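Sporozoite-specific SAG protein (Toxoplasma gondii, PDB 2WNK) is a SAG2-related surface antigen of the sporozoite stage, made of two SRS domains in tandem, and probably displayed on the parasite membrane. Local coordinates at residues C6-S11 with V116-G122; G42-V47 with A57-V62; L89-T94 with L126-Q132; P131-S137 with S155-G160; I165-A170 with R194-E198. One frame throughout, in Å; residues are numbered along the deposited sequence.

In the fold
The chain is elongated, with one SRS domain at each end. Contacts 1 and 2 belong to the first domain and contacts 4 and 5 to the second; contact 3 runs along the exit from strand 121-127 towards strand 135-136, at the passage between the two. Contacts 1 and 3 use strand 121-127 at sites with centres about 27 Å apart. Contacts 3 and 4 share Pro-131 and Gln-132, with centres about 14 Å apart. Contacts 4 and 5, centres about 13 Å apart, meet where Phe-156 packs on Ile-165. Contacts 1 and 5, centres about 39 Å apart, lie on opposite sides of the molecular centre, so the set follows the chain from one domain into the other.

Contact 1. Residues C6-S11 with V116-G122; sequences CETEGS and VPSDKCG
Cys-6 and Cys-121 are covalently joined, SG to SG at 2.0 Å, with a C-S-S-C torsion of -80°, near the right angle that disulfides prefer. Cys-121 holds its sulfur anti to the backbone N (chi1 -178°), which carries it toward the incoming loop, and Thr-8 O lies 3.4 Å from Cys-121 SG, so the loop after Cys-6 passes beside the bridge. A type II turn from Thr-8 to Ser-11 then presents Gly-10, whose N donates to Lys-120 O at 2.9 Å. One residue on in the first segment and two in the second, Gly-122 N donates to Ser-11 O, also at 2.9 Å and nearly straight (167°). Val-116 turns both methyls to that same oxygen, CG1 3.7 Å and CG2 3.9 Å from Ser-11 O, while a water links Val-116 N to Gly-10 O. Glu-9 stretches its extended chain over the backbone of Asp-119, and its OE2 comes within 3.4 Å of Asp-119 CA. The carboxylate does not bond there; it forms a salt bridge with Arg-102, which also touches the side chain of Asp-119 and probably tempers the negative charge on this side. The disulfide and the two backbone bonds tie the N-terminal loop to the chain entering strand 121-127, leading into the parallel pairing of strands 12-17 and 121-127 in the first SRS domain.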
# COMPACT_ATOMS: atom_id res chain seq x y z
N CYS A 6 -19.96 10.36 1.04
CA CYS A 6 -20.09 11.26 -0.13
C CYS A 6 -21.30 12.17 0.05
O CYS A 6 -22.38 11.85 -0.46
CB CYS A 6 -20.17 10.44 -1.42
SG CYS A 6 -19.24 11.19 -2.83
N GLU A 7 -21.08 13.31 0.75
CA GLU A 7 -22.11 14.27 1.18
C GLU A 7 -22.31 15.54 0.34
O GLU A 7 -23.15 16.39 0.68
CB GLU A 7 -21.77 14.80 2.58
CG GLU A 7 -21.61 13.75 3.66
CD GLU A 7 -21.42 14.39 5.02
OE1 GLU A 7 -20.60 15.32 5.12
OE2 GLU A 7 -22.09 13.98 5.99
N THR A 8 -21.47 15.75 -0.66
CA THR A 8 -21.57 17.01 -1.36
C THR A 8 -21.91 16.74 -2.83
O THR A 8 -21.10 16.19 -3.55
CB THR A 8 -20.28 17.88 -1.20
OG1 THR A 8 -19.93 17.99 0.19
CG2 THR A 8 -20.53 19.29 -1.72
N GLU A 9 -23.13 17.08 -3.23
CA GLU A 9 -23.52 16.97 -4.66
C GLU A 9 -22.64 17.86 -5.50
O GLU A 9 -22.39 19.03 -5.12
CB GLU A 9 -24.95 17.40 -4.86
CG GLU A 9 -25.95 16.30 -4.55
CD GLU A 9 -27.35 16.82 -4.56
OE1 GLU A 9 -27.67 17.70 -3.73
OE2 GLU A 9 -28.15 16.38 -5.41
N GLY A 10 -22.25 17.34 -6.66
CA GLY A 10 -21.36 18.06 -7.54
C GLY A 10 -19.91 18.08 -7.14
O GLY A 10 -19.09 18.72 -7.81
N SER A 11 -19.56 17.37 -6.08
CA SER A 11 -18.15 17.28 -5.67
C SER A 11 -17.79 15.83 -5.44
O SER A 11 -18.59 14.93 -5.73
CB SER A 11 -17.84 18.13 -4.42
OG SER A 11 -17.83 19.53 -4.74
N VAL A 116 -18.16 15.98 -11.71
CA VAL A 116 -19.21 15.12 -11.22
C VAL A 116 -20.59 15.74 -11.57
O VAL A 116 -20.75 16.96 -11.60
CB VAL A 116 -18.97 15.02 -9.70
CG1 VAL A 116 -20.17 14.40 -8.99
CG2 VAL A 116 -17.67 14.25 -9.43
N PRO A 117 -21.59 14.90 -11.87
CA PRO A 117 -22.93 15.39 -12.13
C PRO A 117 -23.43 16.25 -10.97
O PRO A 117 -23.11 15.99 -9.80
CB PRO A 117 -23.76 14.12 -12.27
CG PRO A 117 -22.75 13.10 -12.81
CD PRO A 117 -21.49 13.44 -12.05
N SER A 118 -24.22 17.27 -11.29
CA SER A 118 -24.59 18.23 -10.25
C SER A 118 -25.51 17.64 -9.19
O SER A 118 -25.70 18.26 -8.13
CB SER A 118 -25.23 19.48 -10.88
OG SER A 118 -26.37 19.10 -11.60
N ASP A 119 -26.11 16.48 -9.49
CA ASP A 119 -27.03 15.82 -8.54
C ASP A 119 -26.50 14.53 -7.93
O ASP A 119 -27.28 13.75 -7.36
CB ASP A 119 -28.38 15.50 -9.21
CG ASP A 119 -28.22 14.63 -10.46
OD1 ASP A 119 -29.21 14.00 -10.87
OD2 ASP A 119 -27.10 14.56 -10.99
N LYS A 120 -25.20 14.32 -8.04
CA LYS A 120 -24.56 13.08 -7.54
C LYS A 120 -23.28 13.43 -6.82
O LYS A 120 -22.79 14.55 -6.97
CB LYS A 120 -24.28 12.12 -8.71
CG LYS A 120 -25.57 11.61 -9.36
CD LYS A 120 -25.30 10.81 -10.64
CE LYS A 120 -26.53 10.78 -11.54
NZ LYS A 120 -26.45 9.67 -12.53
N CYS A 121 -22.69 12.48 -6.07
CA CYS A 121 -21.43 12.74 -5.40
C CYS A 121 -20.44 11.70 -5.91
O CYS A 121 -20.82 10.53 -6.07
CB CYS A 121 -21.60 12.67 -3.85
SG CYS A 121 -20.06 13.04 -2.94
N GLY A 122 -19.20 12.09 -6.18
CA GLY A 122 -18.25 11.20 -6.86
C GLY A 122 -17.23 10.65 -5.86
O GLY A 122 -16.88 11.31 -4.88
O HOH W 1 -16.82 17.83 -10.01

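Contact 2. Residues G42-V47 with A57-V62; sequences GDSTKV and AALKDV
The contact belongs to the beta hairpin of strands 46-48 and 56-58 and continues past its open end, with Val-47 and Ala-57 as an antiparallel hydrogen-bonded pair and Lys-46 and Ala-58 as the adjoining non-hydrogen-bonded pair. Val-47 N donates to Ala-57 O and Ala-57 N returns the bond to Val-47 O. The pairing is prolonged past the strands by Leu-59 N, which reaches Thr-45 O at 2.8 Å almost in a straight line (174°). Leu-59 lies alongside Thr-45 and points the same way, its CD2 4.1 Å from Thr-45 CG2, while its other methyl, CD1, meets Val-47 CG1 at 3.8 Å, the two side chains crossing at about a right angle. Val-47 has CG1 anti to its carbonyl carbon (chi1 -60°), which turns that methyl to Leu-59 and leaves CG2 3.7 Å from Ala-57 O. Lys-46 bends at chi3 so that CE passes by the Ala-57 peptide, and its ammonium pairs with Glu-56. At the far end, Lys-60 NZ is placed 2.8 Å from Gly-42 O as a donor above the carbonyl plane, with Thr-45 N approaching from the opposite face. The Lys-60 chain is strained, however, and its CD sits too close to Asp-43 O, so its exact path is doubtful. Thr-45 OG1 bonds to Glu-40 O. The hairpin, through Val-47, and the chain after it, through Val-62, pack against strand 94-101, where Val-47 touches Val-96 and Phe-98 and Val-62 rests on Val-96.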
# COMPACT_ATOMS: atom_id res chain seq x y z
N GLY A 42 -18.57 -9.82 -6.44
CA GLY A 42 -17.56 -10.72 -7.00
C GLY A 42 -17.14 -10.49 -8.44
O GLY A 42 -16.77 -9.38 -8.84
N ASP A 43 -17.20 -11.55 -9.23
CA ASP A 43 -16.72 -11.53 -10.61
C ASP A 43 -17.42 -10.48 -11.47
O ASP A 43 -16.86 -10.00 -12.45
CB ASP A 43 -16.91 -12.92 -11.23
CG ASP A 43 -15.83 -13.28 -12.23
OD1 ASP A 43 -14.90 -12.48 -12.45
OD2 ASP A 43 -15.89 -14.39 -12.80
N SER A 44 -18.64 -10.12 -11.09
CA SER A 44 -19.50 -9.27 -11.92
C SER A 44 -19.41 -7.76 -11.65
O SER A 44 -20.03 -6.98 -12.37
CB SER A 44 -20.98 -9.66 -11.78
OG SER A 44 -21.25 -10.98 -12.24
N THR A 45 -18.70 -7.38 -10.58
CA THR A 45 -18.65 -5.98 -10.11
C THR A 45 -18.13 -5.07 -11.20
O THR A 45 -17.16 -5.44 -11.86
CB THR A 45 -17.69 -5.85 -8.92
OG1 THR A 45 -18.16 -6.69 -7.86
CG2 THR A 45 -17.64 -4.41 -8.41
N LYS A 46 -18.75 -3.90 -11.35
CA LYS A 46 -18.27 -2.92 -12.32
C LYS A 46 -17.80 -1.64 -11.62
O LYS A 46 -18.21 -1.36 -10.47
CB LYS A 46 -19.36 -2.59 -13.33
CG LYS A 46 -19.85 -3.81 -14.11
CD LYS A 46 -20.62 -3.40 -15.36
CE LYS A 46 -19.66 -2.92 -16.45
NZ LYS A 46 -20.36 -2.39 -17.67
N VAL A 47 -16.93 -0.88 -12.29
CA VAL A 47 -16.47 0.40 -11.75
C VAL A 47 -16.60 1.41 -12.87
O VAL A 47 -16.60 1.04 -14.04
CB VAL A 47 -15.00 0.37 -11.35
CG1 VAL A 47 -14.79 -0.73 -10.25
CG2 VAL A 47 -14.10 0.11 -12.60
N ALA A 57 -16.17 -0.28 -16.63
CA ALA A 57 -15.51 -1.54 -16.96
C ALA A 57 -15.75 -2.54 -15.82
O ALA A 57 -16.07 -2.13 -14.71
CB ALA A 57 -14.03 -1.30 -17.09
N ALA A 58 -15.59 -3.84 -16.10
CA ALA A 58 -15.59 -4.82 -15.02
C ALA A 58 -14.38 -4.60 -14.13
O ALA A 58 -13.25 -4.37 -14.61
CB ALA A 58 -15.57 -6.25 -15.60
N LEU A 59 -14.61 -4.69 -12.83
CA LEU A 59 -13.53 -4.50 -11.88
C LEU A 59 -12.30 -5.39 -12.16
O LEU A 59 -11.16 -4.93 -12.03
CB LEU A 59 -14.04 -4.71 -10.45
CG LEU A 59 -12.96 -4.68 -9.37
CD1 LEU A 59 -12.26 -3.33 -9.29
CD2 LEU A 59 -13.58 -5.02 -8.02
N LYS A 60 -12.50 -6.67 -12.50
CA LYS A 60 -11.32 -7.55 -12.67
C LYS A 60 -10.47 -7.23 -13.89
O LYS A 60 -9.33 -7.72 -14.00
CB LYS A 60 -11.70 -9.02 -12.72
CG LYS A 60 -13.03 -9.32 -13.35
CD LYS A 60 -14.09 -9.16 -12.27
CE LYS A 60 -13.47 -9.12 -10.83
NZ LYS A 60 -14.34 -8.48 -9.77
N ASP A 61 -11.04 -6.45 -14.80
CA ASP A 61 -10.35 -5.99 -16.02
C ASP A 61 -9.60 -4.69 -15.80
O ASP A 61 -8.88 -4.21 -16.71
CB ASP A 61 -11.38 -5.77 -17.12
CG ASP A 61 -11.93 -7.06 -17.64
OD1 ASP A 61 -11.21 -8.07 -17.57
OD2 ASP A 61 -13.08 -7.05 -18.13
N VAL A 62 -9.82 -4.06 -14.64
CA VAL A 62 -9.05 -2.85 -14.28
C VAL A 62 -8.12 -3.09 -13.11
O VAL A 62 -6.97 -2.64 -13.09
CB VAL A 62 -9.98 -1.67 -13.98
CG1 VAL A 62 -9.18 -0.45 -13.61
CG2 VAL A 62 -10.80 -1.39 -15.19

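Contact 3. Residues L89-T94 with L126-Q132; sequences LPEAET and LVKAAPQ
Pro-90 presses its ring onto Val-127, CD against CG1 at 3.4 Å, tighter than usual van der Waals contact. Val-127 CG1 is anti to the backbone N (chi1 -178°), which sends this methyl to the proline; Leu-89 CD2 reaches it too, at 4.0 Å. The rest of Leu-89 lies over the chain beyond the strand, its CB 3.9 Å from Ala-130 CB and its CD1 near Pro-131 CD. Backbone bonds fix the register: Thr-94 and Val-127 form an antiparallel hydrogen-bonded pair, each N donating to the other's O, and Ala-130 N donates to Pro-90 O at 2.9 Å. Glu-93 runs beside Lys-128, both pointing the same way, while its OE2 meets the Leu-126 methyls; OE1 instead takes a water that bridges to Ala-129 N. The ammonium of Lys-128 goes to Glu-18. Further out, Gln-132 NE2 gives Glu-91 OE1 a weak bond at 2.8 Å, bent to 129°, the amide and carboxylate planes standing 80° apart, and a second water joins NE2 to OE2. Residues 126-132 are thus joined to 89-94 by main-chain bonds and apolar contact, whereas the side-chain polar links are weak or pass through water.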
# COMPACT_ATOMS: atom_id res chain seq x y z
N LEU A 89 -1.49 -4.99 -5.98
CA LEU A 89 -1.45 -3.70 -6.67
C LEU A 89 -1.17 -3.89 -8.16
O LEU A 89 -0.47 -4.81 -8.55
CB LEU A 89 -0.43 -2.73 -6.05
CG LEU A 89 -0.63 -2.31 -4.59
CD1 LEU A 89 0.46 -1.39 -4.11
CD2 LEU A 89 -1.96 -1.61 -4.48
N PRO A 90 -1.76 -3.03 -8.98
CA PRO A 90 -1.59 -3.16 -10.42
C PRO A 90 -0.16 -2.79 -10.83
O PRO A 90 0.55 -2.14 -10.07
CB PRO A 90 -2.58 -2.14 -10.99
CG PRO A 90 -2.72 -1.12 -9.91
CD PRO A 90 -2.59 -1.87 -8.61
N GLU A 91 0.26 -3.15 -12.03
CA GLU A 91 1.64 -2.80 -12.39
C GLU A 91 1.81 -1.32 -12.66
O GLU A 91 2.91 -0.79 -12.51
CB GLU A 91 2.18 -3.62 -13.56
CG GLU A 91 3.72 -3.86 -13.39
CD GLU A 91 4.11 -4.22 -11.94
OE1 GLU A 91 4.71 -3.38 -11.22
OE2 GLU A 91 3.80 -5.35 -11.49
N ALA A 92 0.73 -0.66 -13.09
CA ALA A 92 0.74 0.77 -13.28
C ALA A 92 -0.34 1.42 -12.42
O ALA A 92 -1.42 0.87 -12.25
CB ALA A 92 0.49 1.11 -14.74
N GLU A 93 -0.03 2.60 -11.89
CA GLU A 93 -0.99 3.39 -11.13
C GLU A 93 -2.23 3.66 -11.96
O GLU A 93 -2.14 4.01 -13.15
CB GLU A 93 -0.33 4.72 -10.77
CG GLU A 93 -1.24 5.83 -10.38
CD GLU A 93 -0.52 6.98 -9.71
OE1 GLU A 93 0.42 6.71 -8.94
OE2 GLU A 93 -0.88 8.15 -9.95
N THR A 94 -3.40 3.50 -11.34
CA THR A 94 -4.61 3.81 -12.07
C THR A 94 -5.71 4.29 -11.15
O THR A 94 -5.56 4.33 -9.91
CB THR A 94 -5.05 2.61 -12.89
OG1 THR A 94 -6.10 3.02 -13.79
CG2 THR A 94 -5.46 1.50 -11.98
N LEU A 126 -7.65 6.28 -6.16
CA LEU A 126 -6.35 6.19 -6.83
C LEU A 126 -5.59 4.97 -6.30
O LEU A 126 -5.35 4.85 -5.10
CB LEU A 126 -5.53 7.46 -6.58
CG LEU A 126 -4.18 7.41 -7.31
CD1 LEU A 126 -4.38 7.35 -8.80
CD2 LEU A 126 -3.23 8.55 -6.93
N VAL A 127 -5.22 4.06 -7.18
CA VAL A 127 -4.52 2.86 -6.76
C VAL A 127 -3.06 2.95 -7.26
O VAL A 127 -2.80 3.08 -8.46
CB VAL A 127 -5.21 1.60 -7.30
CG1 VAL A 127 -4.48 0.36 -6.82
CG2 VAL A 127 -6.68 1.56 -6.84
N LYS A 128 -2.12 2.91 -6.32
CA LYS A 128 -0.70 3.09 -6.68
C LYS A 128 -0.14 1.83 -7.32
O LYS A 128 -0.70 0.74 -7.12
CB LYS A 128 0.11 3.44 -5.43
CG LYS A 128 -0.30 4.75 -4.76
CD LYS A 128 0.46 5.91 -5.36
CE LYS A 128 0.02 7.27 -4.82
NZ LYS A 128 0.69 7.57 -3.53
N ALA A 129 0.96 1.97 -8.07
CA ALA A 129 1.55 0.82 -8.74
C ALA A 129 2.29 -0.04 -7.70
O ALA A 129 2.75 0.48 -6.69
CB ALA A 129 2.52 1.25 -9.85
N ALA A 130 2.37 -1.35 -7.93
CA ALA A 130 3.10 -2.25 -7.06
C ALA A 130 4.57 -1.84 -7.01
O ALA A 130 5.16 -1.60 -8.05
CB ALA A 130 3.02 -3.65 -7.61
N PRO A 131 5.16 -1.75 -5.80
CA PRO A 131 6.61 -1.48 -5.75
C PRO A 131 7.38 -2.65 -6.38
O PRO A 131 6.95 -3.82 -6.29
CB PRO A 131 6.94 -1.39 -4.25
CG PRO A 131 5.64 -1.33 -3.53
CD PRO A 131 4.53 -1.80 -4.45
N GLN A 132 8.49 -2.34 -7.02
CA GLN A 132 9.31 -3.38 -7.63
C GLN A 132 10.38 -3.76 -6.62
O GLN A 132 11.54 -3.38 -6.75
CB GLN A 132 9.96 -2.91 -8.94
CG GLN A 132 8.96 -2.87 -10.12
CD GLN A 132 8.54 -4.26 -10.64
OE1 GLN A 132 9.38 -5.11 -10.97
NE2 GLN A 132 7.23 -4.48 -10.75
O HOH W 2 5.47 -6.87 -10.23
O HOH W 3 2.22 4.80 -8.38

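Contact 4. Residues P131-S137 with S155-G160; sequences PQAPVCS and SFVCGG
Val-157 O receives Cys-136 N at 2.7 Å in an almost straight bond (175°), and Val-157 N donates in turn to Pro-134 O at 2.9 Å. Val-157 thus bonds to the residues on either side of Val-135, the mark of a parallel strand pair: the short strand 135-136 runs along strand 152-158 at the outer side of a mixed four-stranded sheet in the second SRS domain. Val-135 CA also approaches Val-157 O, at 3.4 Å, in a CA-H...O contact. Past the strands, Gly-159 N bonds to Cys-136 O, the donor standing 50° above the carbonyl plane. Val-135 and Val-157 lie on one face of the sheet, CG2 of the first 4.1 Å from CB of the second. With CG2 anti to its carbonyl carbon, Val-157 sends that methyl to 4.0 Å from Pro-131 CB, the two side chains crossing at about a right angle, and to Ala-133 CB. Ala-133 CB also touches Ser-155 CB at 3.8 Å. The opposite face carries Cys-136 and Cys-158, each committed to its own disulfide, with Cys-229 and Cys-221 respectively. The ring of Phe-156 leads away from the pairing strand into the packing between sheets, among Leu-143, Leu-145 and Val-231, though its CB stays 3.5 Å from Pro-134 O. Gly-159 suits its place, since Val-135 CG1, anti to the backbone N (chi1 179°), reaches to 3.6 Å of Gly-159 CA.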
# COMPACT_ATOMS: atom_id res chain seq x y z
N PRO A 131 5.16 -1.75 -5.80
CA PRO A 131 6.61 -1.48 -5.75
C PRO A 131 7.38 -2.65 -6.38
O PRO A 131 6.95 -3.82 -6.29
CB PRO A 131 6.94 -1.39 -4.25
CG PRO A 131 5.64 -1.33 -3.53
CD PRO A 131 4.53 -1.80 -4.45
N GLN A 132 8.49 -2.34 -7.02
CA GLN A 132 9.31 -3.38 -7.63
C GLN A 132 10.38 -3.76 -6.62
O GLN A 132 11.54 -3.38 -6.75
CB GLN A 132 9.96 -2.91 -8.94
CG GLN A 132 8.96 -2.87 -10.12
CD GLN A 132 8.54 -4.26 -10.64
OE1 GLN A 132 9.38 -5.11 -10.97
NE2 GLN A 132 7.23 -4.48 -10.75
N ALA A 133 9.95 -4.46 -5.58
CA ALA A 133 10.90 -4.90 -4.53
C ALA A 133 10.33 -6.08 -3.83
O ALA A 133 9.11 -6.24 -3.80
CB ALA A 133 11.22 -3.77 -3.49
N PRO A 134 11.20 -6.96 -3.28
CA PRO A 134 10.64 -8.14 -2.59
C PRO A 134 9.93 -7.77 -1.30
O PRO A 134 10.34 -6.82 -0.62
CB PRO A 134 11.91 -8.98 -2.26
CG PRO A 134 13.01 -8.00 -2.20
CD PRO A 134 12.67 -6.92 -3.26
N VAL A 135 8.95 -8.56 -0.92
CA VAL A 135 8.11 -8.24 0.24
C VAL A 135 8.48 -9.17 1.41
O VAL A 135 8.70 -10.36 1.19
CB VAL A 135 6.61 -8.49 -0.11
CG1 VAL A 135 5.77 -8.17 1.11
CG2 VAL A 135 6.17 -7.65 -1.33
N CYS A 136 8.51 -8.62 2.63
CA CYS A 136 8.72 -9.39 3.85
C CYS A 136 7.37 -9.34 4.56
O CYS A 136 7.02 -8.33 5.17
CB CYS A 136 9.84 -8.76 4.71
SG CYS A 136 10.75 -10.06 5.67
N SER A 137 6.64 -10.45 4.48
CA SER A 137 5.27 -10.51 5.02
C SER A 137 4.97 -11.75 5.84
O SER A 137 3.79 -11.99 6.18
CB SER A 137 4.24 -10.29 3.90
OG SER A 137 4.19 -11.43 3.02
N SER A 155 16.24 -2.73 -1.99
CA SER A 155 14.88 -2.33 -1.49
C SER A 155 14.17 -3.56 -0.93
O SER A 155 14.31 -4.68 -1.47
CB SER A 155 14.11 -1.55 -2.54
OG SER A 155 14.86 -0.33 -2.78
N PHE A 156 13.21 -3.35 -0.03
CA PHE A 156 12.16 -4.28 0.22
C PHE A 156 10.92 -3.63 0.75
O PHE A 156 10.92 -2.42 1.00
CB PHE A 156 12.72 -5.18 1.36
CG PHE A 156 13.14 -4.41 2.63
CD1 PHE A 156 12.20 -4.32 3.68
CD2 PHE A 156 14.40 -3.82 2.79
CE1 PHE A 156 12.52 -3.64 4.85
CE2 PHE A 156 14.74 -3.10 3.97
CZ PHE A 156 13.79 -3.01 5.00
N VAL A 157 9.88 -4.45 0.90
CA VAL A 157 8.57 -3.97 1.39
C VAL A 157 8.18 -4.69 2.67
O VAL A 157 8.17 -5.92 2.70
CB VAL A 157 7.49 -4.18 0.33
CG1 VAL A 157 6.07 -3.79 0.89
CG2 VAL A 157 7.86 -3.44 -0.94
N CYS A 158 7.80 -3.94 3.70
CA CYS A 158 7.17 -4.53 4.88
C CYS A 158 5.70 -4.73 4.49
O CYS A 158 4.96 -3.74 4.40
CB CYS A 158 7.33 -3.62 6.13
SG CYS A 158 9.01 -3.51 6.83
N GLY A 159 5.30 -5.96 4.23
CA GLY A 159 4.01 -6.22 3.61
C GLY A 159 3.02 -6.94 4.51
O GLY A 159 3.33 -7.39 5.61
N GLY A 160 1.80 -7.05 3.98
CA GLY A 160 0.72 -7.78 4.64
C GLY A 160 0.42 -7.14 5.98
O GLY A 160 0.35 -5.91 6.08

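Contact 5. Residues I165-A170 with R194-E198; sequences IKPANA and RSALE
Arg-194 begins the second segment and lays its guanidinium beneath Ala-170, whose CA stands 3.4 Å above one face of the group, offset toward the rim; Ala-170 CB is 3.6 Å from Arg-194 CZ. CG leaves anti to the backbone N (chi1 -168°), then the chain bends at chi2 and chi3, turning NH2 to the carbonyls of the loop 167-170. Pro-167 O is 3.1 Å from Arg-194 NH2, and Ala-168 O takes a long, weak bond from the same nitrogen. Waters at the guanidinium edge complete the link, one joining NH2 to Pro-167 O and another NH1 to Ala-168 O, while a third connects Arg-194 N with Ala-170 O. Ser-195 supplies its own carbonyl: Arg-194 NH1 donates to Ser-195 O at 2.9 Å and 166°, close to the guanidinium plane, which helps fix the rotation of the group. Further on, Leu-197 slides past Ile-165 in the opposite direction, CD2 to CG2 at 3.9 Å; both side chains also touch Ile-203 of strand 202-207. The guanidinium is met by Ser-195 O, a weak bond to Ala-168 O and waters, so its charge is probably stabilised by carbonyl and water dipoles rather than by an ion pair across this contact.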
# COMPACT_ATOMS: atom_id res chain seq x y z
N ILE A 165 8.17 -1.05 10.73
CA ILE A 165 9.64 -1.30 10.61
C ILE A 165 10.27 -1.12 12.00
O ILE A 165 10.05 -0.11 12.67
CB ILE A 165 10.31 -0.58 9.48
CG1 ILE A 165 11.68 -1.24 9.25
CG2 ILE A 165 10.36 0.89 9.73
CD1 ILE A 165 12.19 -1.11 7.84
N LYS A 166 11.11 -2.07 12.40
CA LYS A 166 12.15 -1.88 13.36
C LYS A 166 13.57 -2.07 12.88
O LYS A 166 13.80 -2.99 12.11
CB LYS A 166 11.92 -2.99 14.41
CG LYS A 166 10.50 -3.06 15.06
CD LYS A 166 10.13 -1.71 15.66
CE LYS A 166 8.87 -1.95 16.48
NZ LYS A 166 8.58 -0.85 17.41
N PRO A 167 14.50 -1.22 13.33
CA PRO A 167 14.21 -0.04 14.15
C PRO A 167 13.33 1.01 13.49
O PRO A 167 13.40 1.19 12.29
CB PRO A 167 15.59 0.59 14.35
CG PRO A 167 16.55 -0.58 14.27
CD PRO A 167 15.95 -1.35 13.08
N ALA A 168 12.54 1.72 14.30
CA ALA A 168 11.64 2.72 13.73
C ALA A 168 12.43 3.93 13.26
O ALA A 168 12.05 4.56 12.28
CB ALA A 168 10.56 3.15 14.77
N ASN A 169 13.53 4.24 13.94
CA ASN A 169 14.39 5.36 13.55
C ASN A 169 15.26 4.89 12.38
O ASN A 169 16.01 3.95 12.54
CB ASN A 169 15.29 5.69 14.71
CG ASN A 169 16.03 7.00 14.55
OD1 ASN A 169 16.52 7.36 13.47
ND2 ASN A 169 16.11 7.76 15.66
N ALA A 170 15.23 5.65 11.29
CA ALA A 170 16.01 5.30 10.09
C ALA A 170 17.52 5.36 10.24
O ALA A 170 18.25 4.76 9.44
CB ALA A 170 15.54 6.17 8.92
N ARG A 194 19.02 4.85 5.14
CA ARG A 194 17.79 4.11 4.91
C ARG A 194 16.69 5.13 4.67
O ARG A 194 16.63 6.15 5.38
CB ARG A 194 17.46 3.23 6.15
CG ARG A 194 16.39 2.23 5.92
CD ARG A 194 15.07 2.78 6.38
NE ARG A 194 14.86 2.58 7.79
CZ ARG A 194 13.81 3.06 8.44
NH1 ARG A 194 12.91 3.83 7.82
NH2 ARG A 194 13.65 2.82 9.72
N SER A 195 15.82 4.89 3.68
CA SER A 195 14.73 5.85 3.37
C SER A 195 13.62 5.78 4.44
O SER A 195 13.51 4.79 5.18
CB SER A 195 14.14 5.50 1.99
OG SER A 195 13.45 4.24 2.05
N ALA A 196 12.77 6.80 4.50
CA ALA A 196 11.61 6.77 5.38
C ALA A 196 10.59 5.73 4.98
O ALA A 196 10.39 5.48 3.80
CB ALA A 196 10.95 8.19 5.42
N LEU A 197 9.93 5.11 5.93
CA LEU A 197 8.94 4.08 5.57
C LEU A 197 7.80 4.61 4.65
O LEU A 197 7.00 5.41 5.07
CB LEU A 197 8.38 3.44 6.85
CG LEU A 197 7.43 2.24 6.68
CD1 LEU A 197 8.07 1.12 5.89
CD2 LEU A 197 6.93 1.72 8.05
N GLU A 198 7.74 4.18 3.39
CA GLU A 198 6.61 4.64 2.56
C GLU A 198 5.24 4.21 3.12
O GLU A 198 5.12 3.28 3.91
CB GLU A 198 6.74 4.14 1.13
CG GLU A 198 8.12 4.24 0.55
CD GLU A 198 8.28 5.43 -0.37
OE1 GLU A 198 7.85 6.55 0.01
OE2 GLU A 198 8.85 5.22 -1.47
O HOH W 4 15.62 1.34 10.82
O HOH W 5 10.76 4.28 10.11
O HOH W 6 19.43 6.47 7.57